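PDB 3K6T: female germline-specific tumor suppressor gld-1 from Caenorhabditis elegans, which binds single-stranded mRNA carrying a 5'-UACUCAU-3' consensus, represses translation of targets such as glp-1, and homodimerises through its Qua1 domain. Local coordinates for the interface of chains A and B. Coordinates in Å, arbitrary orientation; residue numbers count along the deposited sequence, not the author numbering. Chains: chain A/B, Female germline-specific tumor suppressor gld-1.

The interface of chains A and B. Residues chain A 16, 19-20, 23, 27, 30, 34; chain B 20, 26-27, 30.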
# COMPACT_ATOMS: atom_id res chain seq x y z
N GLU A 16 5.64 5.30 -8.65
CA GLU A 16 4.23 4.91 -8.75
C GLU A 16 3.33 6.00 -8.16
O GLU A 16 2.26 6.28 -8.69
CB GLU A 16 3.97 3.55 -8.08
CG GLU A 16 4.58 2.38 -8.85
CD GLU A 16 4.13 1.02 -8.35
OE1 GLU A 16 3.06 0.92 -7.70
OE2 GLU A 16 4.85 0.03 -8.62
N HIS A 19 2.93 8.64 -10.73
CA HIS A 19 1.96 8.20 -11.74
C HIS A 19 0.52 8.37 -11.24
O HIS A 19 -0.37 8.71 -12.02
CB HIS A 19 2.20 6.74 -12.15
CG HIS A 19 3.50 6.51 -12.84
ND1 HIS A 19 4.09 7.45 -13.66
CD2 HIS A 19 4.31 5.43 -12.87
CE1 HIS A 19 5.22 6.97 -14.14
NE2 HIS A 19 5.38 5.74 -13.68
N LEU A 20 0.30 8.13 -9.96
CA LEU A 20 -1.04 8.25 -9.37
C LEU A 20 -1.60 9.66 -9.39
O LEU A 20 -2.82 9.83 -9.34
CB LEU A 20 -1.05 7.72 -7.93
CG LEU A 20 -1.31 6.23 -7.71
CD1 LEU A 20 -1.33 5.92 -6.20
CD2 LEU A 20 -2.62 5.80 -8.36
N PHE A 23 -4.36 10.79 -11.62
CA PHE A 23 -5.74 10.39 -11.32
C PHE A 23 -6.24 10.95 -9.99
O PHE A 23 -6.44 10.20 -9.02
CB PHE A 23 -5.85 8.86 -11.33
CG PHE A 23 -5.38 8.22 -12.61
CD1 PHE A 23 -6.06 8.44 -13.80
CD2 PHE A 23 -4.26 7.41 -12.63
CE1 PHE A 23 -5.63 7.86 -14.99
CE2 PHE A 23 -3.83 6.82 -13.82
CZ PHE A 23 -4.52 7.05 -14.99
N PHE A 27 -8.22 7.32 -6.47
CA PHE A 27 -7.62 6.16 -5.80
C PHE A 27 -7.22 6.49 -4.37
O PHE A 27 -6.06 6.38 -4.02
CB PHE A 27 -6.39 5.69 -6.57
CG PHE A 27 -6.70 5.19 -7.95
CD1 PHE A 27 -7.15 3.90 -8.14
CD2 PHE A 27 -6.55 6.02 -9.05
CE1 PHE A 27 -7.45 3.44 -9.40
CE2 PHE A 27 -6.85 5.56 -10.32
CZ PHE A 27 -7.30 4.27 -10.49
N VAL A 30 -5.70 3.43 -2.26
CA VAL A 30 -4.40 3.11 -2.84
C VAL A 30 -3.37 4.17 -2.44
O VAL A 30 -2.24 3.84 -2.06
CB VAL A 30 -4.49 2.99 -4.38
CG1 VAL A 30 -3.11 3.11 -4.99
CG2 VAL A 30 -5.13 1.66 -4.76
N LEU A 34 -0.05 3.37 -0.21
CA LEU A 34 1.23 3.66 -0.83
C LEU A 34 2.06 4.63 0.02
O LEU A 34 3.25 4.41 0.21
CB LEU A 34 1.02 4.23 -2.25
CG LEU A 34 2.27 4.72 -2.99
CD1 LEU A 34 3.34 3.62 -3.10
CD2 LEU A 34 1.89 5.25 -4.38
N LEU B 20 -7.12 -0.20 -11.36
CA LEU B 20 -5.68 -0.27 -11.55
C LEU B 20 -5.28 -1.35 -12.54
O LEU B 20 -4.24 -1.25 -13.18
CB LEU B 20 -4.99 -0.58 -10.23
CG LEU B 20 -4.83 0.59 -9.27
CD1 LEU B 20 -3.98 0.14 -8.11
CD2 LEU B 20 -4.19 1.75 -10.00
N MET B 26 2.40 -0.76 -14.61
CA MET B 26 2.77 0.58 -14.20
C MET B 26 2.61 0.75 -12.69
O MET B 26 3.25 1.61 -12.08
CB MET B 26 1.89 1.59 -14.92
CG MET B 26 2.31 3.01 -14.72
SD MET B 26 1.35 4.08 -15.79
CE MET B 26 1.34 3.09 -17.28
N PHE B 27 1.74 -0.06 -12.10
CA PHE B 27 1.44 0.08 -10.68
C PHE B 27 1.65 -1.23 -9.95
O PHE B 27 0.89 -1.58 -9.05
CB PHE B 27 -0.01 0.53 -10.49
CG PHE B 27 -0.28 1.92 -10.99
CD1 PHE B 27 0.23 3.01 -10.32
CD2 PHE B 27 -1.03 2.12 -12.13
CE1 PHE B 27 -0.01 4.29 -10.77
CE2 PHE B 27 -1.27 3.40 -12.60
CZ PHE B 27 -0.77 4.49 -11.91
N VAL B 30 2.02 -1.06 -6.07
CA VAL B 30 0.74 -0.63 -5.53
C VAL B 30 -0.29 -1.76 -5.56
O VAL B 30 -1.05 -1.93 -4.62
CB VAL B 30 0.23 0.61 -6.30
CG1 VAL B 30 -1.26 0.54 -6.51
CG2 VAL B 30 0.61 1.89 -5.56
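The carboxylate of A:Glu16 accepts a hydrogen bond from the backbone amide of B:Val30, with OE1 2.8 Å from B:Val30 N and an angle of 155° at the hydrogen. OE1 uses its syn lone pair, and the chain, extended beyond CG (chi2 -170°), gives the reach. Because B:Val30 lies in the first turn of helix 28-45, where backbone amides typically have no carbonyl one turn back to bond to, glutamate suits the place: it caps the helix start from the other protomer, and the helix dipole would probably favour its negative charge. An alanine here removes the carboxylate, and would probably leave the amide of B:Val30 without its acceptor and open a gap beside B:Phe27.

Beside this polar bond lies the hydrophobic dimer interface of the Qua1 helix-turn-helix. The flat ring of B:Phe27 suits its place by turning an edge to the A helix 7-20, with the carbonyl O of A:Glu16 and the N of A:Leu20 in its plane. Its CE1 lies 3.6 Å from CB of A:His19, whose methylene gives an apolar surface, and 3.8 Å from CG of A:Leu20. Near the two-fold axis the short, branched valines probably allow the helices to come close: the side chains of A:Val30 and B:Val30 cross at about a right angle, CG1 to CG1 3.5 Å. A:Leu34, long enough to reach across, packs CD2 against CG2 of B:Val30. Leucine's two methyls let B:Leu20 touch two partners, CD1 meeting CG2 of A:Val30 tip to tip, while CD2 rests 3.7 Å from CE1 of A:Phe27.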